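Local coordinates for hypothetical protein (Staphylococcus aureus subsp. aureus, PDB 1QYI), which is of unknown function but carries a haloacid dehalogenase-like (HAD) domain and is probably a hydrolase of that superfamily, at residues 222-227 with 366-370; 318-324 with 336-341. All blocks are in the same frame, centred on the assembly; numbering follows the deposited sequence.

Contact 1: residues 222-227 with 366-370; sequences VLLNDL and LGELR
This is mainly a side-chain contact between two helical pieces of the HAD-like domain: the middle of helix 217-229 lies beside residues 366-370, a 3-10 turn at Leu-366 and Gly-367 leading into the short helix 369-373. Residues 222-227 are regular alpha helix (Asp-226 N to Val-222 O 3.0 Å). The nearest CA atoms, of Leu-223 and Gly-367, are 7.5 Å apart. Leu-223 (chi1 t, chi2 p) fills the gap, its CD2 3.3 Å from Leu-366 O and 3.6 Å from Leu-366 CG, its CD1 4.4 Å from Leu-369 CD2; Leu-227 CD2 also reaches Leu-369 CD2, at 4.2 Å. Leu-366 and Leu-369 share the t, p rotamer. On the solvent side Arg-370 (chi1 m, then t, t) stretches back over Leu-223, whose CD1 lies against one face of the guanidinium, 3.7 Å from NH1, and its NH2 makes a 2.6 Å salt bridge to Asp-226 OD2 (Asp-226 chi1 m). Both pieces flank the same face of the central parallel sheet, as in the alpha/beta sandwich of Rossmann-like HAD domains: Leu-227 and Leu-366 touch Phe-6 of strand 3-6, while Leu-369 rests on Ile-4 and Phe-6.

Contact 2: residues 318-324 with 336-341; sequences VFIVGDS and ATFIGT
Strands 318-322 and 337-341 are the two parallel strands of a right-handed beta-alpha-beta crossover, joined by helix 325-334, which Ser-324 N-caps, in the Rossmann-like sheet of the HAD fold. Their axes approach to 4.7 Å and cross at -22°, with Phe-319, Ile-320, Val-321 and Gly-322 level with Thr-337, Phe-338, Ile-339 and Gly-340. Gly-322 and Asp-323 begin a sequence resembling HAD motif IV (GDxxxD), and Asp-323 OD1 lies close to Asp-7 OD2, consistent with the acidic end of a HAD active site. Ala-336 leads in, its CB 3.7 Å from Val-318 CB and 4.3 Å from Ile-320 CD1. Thr-337 starts the ladder: its N donates to Val-318 O (2.8 Å) and its O accepts from Ile-320 N (2.8 Å). Its CG2 meets the edge of the Phe-319 ring, 3.3 Å from CD1, while OG1 bonds to Lys-315 O. Phe-338 (chi1 t) turns to the other face, placing CD1 3.9 Å from Ile-320 CG2; Leu-328 and Ala-331 touch the ring. Ile-339 returns to the Phe-319 side. Its N bonds to Ile-320 O (3.0 Å), its O receives a weak bond from Gly-322 N (3.4 Å), and its CG2 packs 3.7 Å from Val-321 CG2. At Gly-340 a CB would crowd the Phe-338 ring, and its CA gives a CA-H...O contact to Gly-322 O at 3.2 Å. Thr-341 closes the ladder, N to Gly-322 O at 2.7 Å, and one water donates to both Thr-341 O (2.5 Å) and Asp-323 O (2.8 Å).

Contact 2 lies buried within the parallel sheet, whereas contact 1 runs from apolar packing to a salt bridge at the surface. The chemistry follows: backbone hydrogen bonds in register tie 318-324 to 336-341, but 222-227 and 366-370 meet mainly through side chains, with one salt bridge and no backbone-to-backbone bond, and bury less surface, 312 against 570 Å². Their centres are 14 Å apart and the two touch directly. Leu-369 CD1 lies 3.2 Å from Ile-339 CD1, and Leu-366 CD1 is 4.2 Å from Val-321 CG1, so the leucines facing helix 217-229 also pack on the sheet face bearing Val-321 and Ile-339. In sequence, contact 2 is nested inside the loop that contact 1 closes.

Contact 1: residues 222-227 with 366-370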
loop_
_atom_site.group_PDB
_atom_site.type_symbol
_atom_site.label_atom_id
_atom_site.label_comp_id
_atom_site.label_asym_id
_atom_site.label_seq_id
_atom_site.Cartn_x
_atom_site.Cartn_y
_atom_site.Cartn_z
ATOM N N VAL A 222 -17.855 -9.983 -17.324
ATOM C CA VAL A 222 -18.361 -10.148 -18.690
ATOM C C VAL A 222 -17.323 -9.634 -19.681
ATOM O O VAL A 222 -17.161 -10.182 -20.770
ATOM C CB VAL A 222 -19.677 -9.361 -18.915
ATOM C CG1 VAL A 222 -20.118 -9.496 -20.370
ATOM C CG2 VAL A 222 -20.770 -9.875 -17.988
ATOM N N LEU A 223 -16.630 -8.567 -19.293
ATOM C CA LEU A 223 -15.592 -7.969 -20.122
ATOM C C LEU A 223 -14.420 -8.926 -20.256
ATOM O O LEU A 223 -13.901 -9.134 -21.349
ATOM C CB LEU A 223 -15.118 -6.648 -19.505
ATOM C CG LEU A 223 -13.745 -6.085 -19.910
ATOM C CD1 LEU A 223 -13.719 -5.745 -21.401
ATOM C CD2 LEU A 223 -13.440 -4.858 -19.059
ATOM N N LEU A 224 -14.001 -9.510 -19.139
ATOM C CA LEU A 224 -12.883 -10.453 -19.152
ATOM C C LEU A 224 -13.244 -11.693 -19.957
ATOM O O LEU A 224 -12.434 -12.209 -20.724
ATOM C CB LEU A 224 -12.508 -10.854 -17.723
ATOM C CG LEU A 224 -11.987 -9.713 -16.848
ATOM C CD1 LEU A 224 -11.700 -10.230 -15.448
ATOM C CD2 LEU A 224 -10.737 -9.119 -17.481
ATOM N N ASN A 225 -14.474 -12.162 -19.765
ATOM C CA ASN A 225 -14.985 -13.334 -20.459
ATOM C C ASN A 225 -14.975 -13.118 -21.974
ATOM O O ASN A 225 -14.498 -13.969 -22.718
ATOM C CB ASN A 225 -16.406 -13.635 -19.971
ATOM C CG ASN A 225 -16.894 -15.004 -20.396
ATOM O OD1 ASN A 225 -16.219 -16.017 -20.180
ATOM N ND2 ASN A 225 -18.078 -15.046 -20.991
ATOM N N ASP A 226 -15.497 -11.983 -22.432
ATOM C CA ASP A 226 -15.511 -11.704 -23.863
ATOM C C ASP A 226 -14.086 -11.523 -24.364
ATOM O O ASP A 226 -13.765 -11.918 -25.481
ATOM C CB ASP A 226 -16.321 -10.444 -24.183
ATOM C CG ASP A 226 -17.743 -10.514 -23.670
ATOM O OD1 ASP A 226 -18.308 -11.629 -23.577
ATOM O OD2 ASP A 226 -18.307 -9.438 -23.378
ATOM N N LEU A 227 -13.233 -10.918 -23.540
ATOM C CA LEU A 227 -11.836 -10.702 -23.909
ATOM C C LEU A 227 -11.219 -12.044 -24.276
ATOM O O LEU A 227 -10.482 -12.155 -25.260
ATOM C CB LEU A 227 -11.071 -10.077 -22.743
ATOM C CG LEU A 227 -10.607 -8.618 -22.825
ATOM C CD1 LEU A 227 -11.619 -7.750 -23.545
ATOM C CD2 LEU A 227 -10.366 -8.118 -21.404
ATOM N N LEU A 366 -11.837 0.791 -16.815
ATOM C CA LEU A 366 -11.769 -0.540 -17.404
ATOM C C LEU A 366 -12.903 -0.864 -18.376
ATOM O O LEU A 366 -12.723 -1.655 -19.298
ATOM C CB LEU A 366 -11.743 -1.602 -16.304
ATOM C CG LEU A 366 -11.427 -3.025 -16.771
ATOM C CD1 LEU A 366 -10.026 -3.058 -17.358
ATOM C CD2 LEU A 366 -11.546 -4.005 -15.607
ATOM N N GLY A 367 -14.068 -0.261 -18.171
ATOM C CA GLY A 367 -15.200 -0.536 -19.039
ATOM C C GLY A 367 -15.019 -0.064 -20.471
ATOM O O GLY A 367 -15.334 -0.783 -21.428
ATOM N N GLU A 368 -14.503 1.151 -20.611
ATOM C CA GLU A 368 -14.273 1.761 -21.909
ATOM C C GLU A 368 -13.149 1.089 -22.683
ATOM O O GLU A 368 -12.674 1.618 -23.689
ATOM C CB GLU A 368 -13.963 3.252 -21.729
ATOM C CG GLU A 368 -15.193 4.102 -21.439
ATOM C CD GLU A 368 -14.863 5.569 -21.208
ATOM O OE1 GLU A 368 -13.860 6.053 -21.785
ATOM O OE2 GLU A 368 -15.621 6.245 -20.468
ATOM N N LEU A 369 -12.732 -0.083 -22.220
ATOM C CA LEU A 369 -11.650 -0.819 -22.874
ATOM C C LEU A 369 -12.072 -1.412 -24.218
ATOM O O LEU A 369 -11.238 -1.609 -25.104
ATOM C CB LEU A 369 -11.138 -1.935 -21.958
ATOM C CG LEU A 369 -10.049 -2.849 -22.523
ATOM C CD1 LEU A 369 -8.795 -2.038 -22.824
ATOM C CD2 LEU A 369 -9.733 -3.950 -21.525
ATOM N N ARG A 370 -13.360 -1.702 -24.371
ATOM C CA ARG A 370 -13.849 -2.260 -25.624
ATOM C C ARG A 370 -13.659 -1.270 -26.773
ATOM O O ARG A 370 -13.339 -1.661 -27.896
ATOM C CB ARG A 370 -15.331 -2.616 -25.520
ATOM C CG ARG A 370 -15.638 -3.937 -24.861
ATOM C CD ARG A 370 -17.102 -4.269 -25.078
ATOM N NE ARG A 370 -17.491 -5.542 -24.496
ATOM C CZ ARG A 370 -17.527 -5.785 -23.192
ATOM N NH1 ARG A 370 -17.195 -4.836 -22.329
ATOM N NH2 ARG A 370 -17.902 -6.982 -22.750
#

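Contact 2: residues 318-324 with 336-341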
loop_
_atom_site.group_PDB
_atom_site.type_symbol
_atom_site.label_atom_id
_atom_site.label_comp_id
_atom_site.label_asym_id
_atom_site.label_seq_id
_atom_site.Cartn_x
_atom_site.Cartn_y
_atom_site.Cartn_z
ATOM N N VAL A 318 0.712 -7.440 -27.547
ATOM C CA VAL A 318 0.600 -7.208 -26.119
ATOM C C VAL A 318 0.056 -5.818 -25.828
ATOM O O VAL A 318 0.539 -4.824 -26.364
ATOM C CB VAL A 318 1.963 -7.387 -25.421
ATOM C CG1 VAL A 318 1.789 -7.307 -23.899
ATOM C CG2 VAL A 318 2.589 -8.720 -25.819
ATOM N N PHE A 319 -0.966 -5.778 -24.975
ATOM C CA PHE A 319 -1.637 -4.551 -24.550
ATOM C C PHE A 319 -1.569 -4.457 -23.024
ATOM O O PHE A 319 -2.185 -5.256 -22.302
ATOM C CB PHE A 319 -3.112 -4.575 -24.945
ATOM C CG PHE A 319 -3.350 -4.572 -26.423
ATOM C CD1 PHE A 319 -3.153 -3.418 -27.169
ATOM C CD2 PHE A 319 -3.751 -5.732 -27.073
ATOM C CE1 PHE A 319 -3.358 -3.418 -28.532
ATOM C CE2 PHE A 319 -3.957 -5.737 -28.435
ATOM C CZ PHE A 319 -3.755 -4.576 -29.168
ATOM N N ILE A 320 -0.836 -3.471 -22.532
ATOM C CA ILE A 320 -0.707 -3.272 -21.104
ATOM C C ILE A 320 -1.759 -2.259 -20.669
ATOM O O ILE A 320 -1.839 -1.158 -21.214
ATOM C CB ILE A 320 0.705 -2.795 -20.754
ATOM C CG1 ILE A 320 1.667 -3.972 -20.882
ATOM C CG2 ILE A 320 0.729 -2.208 -19.358
ATOM C CD1 ILE A 320 3.120 -3.623 -20.628
ATOM N N VAL A 321 -2.565 -2.663 -19.687
ATOM C CA VAL A 321 -3.657 -1.860 -19.140
ATOM C C VAL A 321 -3.351 -1.428 -17.711
ATOM O O VAL A 321 -3.417 -2.225 -16.765
ATOM C CB VAL A 321 -4.991 -2.666 -19.142
ATOM C CG1 VAL A 321 -6.110 -1.860 -18.487
ATOM C CG2 VAL A 321 -5.367 -3.047 -20.564
ATOM N N GLY A 322 -3.019 -0.154 -17.558
ATOM C CA GLY A 322 -2.702 0.347 -16.243
ATOM C C GLY A 322 -3.020 1.812 -16.114
ATOM O O GLY A 322 -3.562 2.430 -17.024
ATOM N N ASP A 323 -2.651 2.377 -14.979
ATOM C CA ASP A 323 -2.925 3.773 -14.727
ATOM C C ASP A 323 -1.659 4.545 -14.396
ATOM O O ASP A 323 -1.602 5.756 -14.578
ATOM C CB ASP A 323 -3.917 3.881 -13.571
ATOM C CG ASP A 323 -3.392 3.239 -12.305
ATOM O OD1 ASP A 323 -2.897 2.083 -12.364
ATOM O OD2 ASP A 323 -3.481 3.892 -11.246
ATOM N N SER A 324 -0.647 3.846 -13.899
ATOM C CA SER A 324 0.594 4.507 -13.535
ATOM C C SER A 324 1.482 4.726 -14.733
ATOM O O SER A 324 1.426 3.999 -15.731
ATOM C CB SER A 324 1.366 3.690 -12.506
ATOM O OG SER A 324 1.979 2.574 -13.120
ATOM N N ALA A 336 5.269 -2.985 -26.214
ATOM C CA ALA A 336 3.849 -3.318 -26.181
ATOM C C ALA A 336 2.963 -2.083 -26.266
ATOM O O ALA A 336 3.388 -0.971 -25.943
ATOM C CB ALA A 336 3.528 -4.095 -24.917
ATOM N N THR A 337 1.726 -2.282 -26.710
ATOM C CA THR A 337 0.788 -1.172 -26.805
ATOM C C THR A 337 0.321 -0.821 -25.401
ATOM O O THR A 337 -0.016 -1.704 -24.607
ATOM C CB THR A 337 -0.437 -1.530 -27.673
ATOM O OG1 THR A 337 -0.050 -1.558 -29.056
ATOM C CG2 THR A 337 -1.549 -0.504 -27.486
ATOM N N PHE A 338 0.314 0.471 -25.088
ATOM C CA PHE A 338 -0.109 0.912 -23.765
ATOM C C PHE A 338 -1.453 1.635 -23.775
ATOM O O PHE A 338 -1.703 2.496 -24.610
ATOM C CB PHE A 338 0.947 1.832 -23.136
ATOM C CG PHE A 338 0.558 2.347 -21.772
ATOM C CD1 PHE A 338 0.577 1.496 -20.655
ATOM C CD2 PHE A 338 0.104 3.661 -21.617
ATOM C CE1 PHE A 338 0.147 1.943 -19.409
ATOM C CE2 PHE A 338 -0.330 4.124 -20.378
ATOM C CZ PHE A 338 -0.313 3.264 -19.262
ATOM N N ILE A 339 -2.319 1.261 -22.843
ATOM C CA ILE A 339 -3.612 1.890 -22.719
ATOM C C ILE A 339 -3.812 2.282 -21.259
ATOM O O ILE A 339 -3.943 1.426 -20.386
ATOM C CB ILE A 339 -4.759 0.982 -23.241
ATOM C CG1 ILE A 339 -6.088 1.429 -22.595
ATOM C CG2 ILE A 339 -4.438 -0.472 -23.005
ATOM C CD1 ILE A 339 -7.308 0.762 -23.168
ATOM N N GLY A 340 -3.799 3.592 -21.010
ATOM C CA GLY A 340 -3.944 4.114 -19.659
ATOM C C GLY A 340 -5.364 4.327 -19.169
ATOM O O GLY A 340 -6.247 4.728 -19.934
ATOM N N THR A 341 -5.581 4.058 -17.885
ATOM C CA THR A 341 -6.898 4.230 -17.276
ATOM C C THR A 341 -6.899 5.444 -16.373
ATOM O O THR A 341 -5.868 5.797 -15.816
ATOM C CB THR A 341 -7.296 3.020 -16.439
ATOM O OG1 THR A 341 -6.861 1.823 -17.091
ATOM C CG2 THR A 341 -8.808 2.970 -16.297
HETATM O O HOH W 1 -3.939 7.173 -15.001
#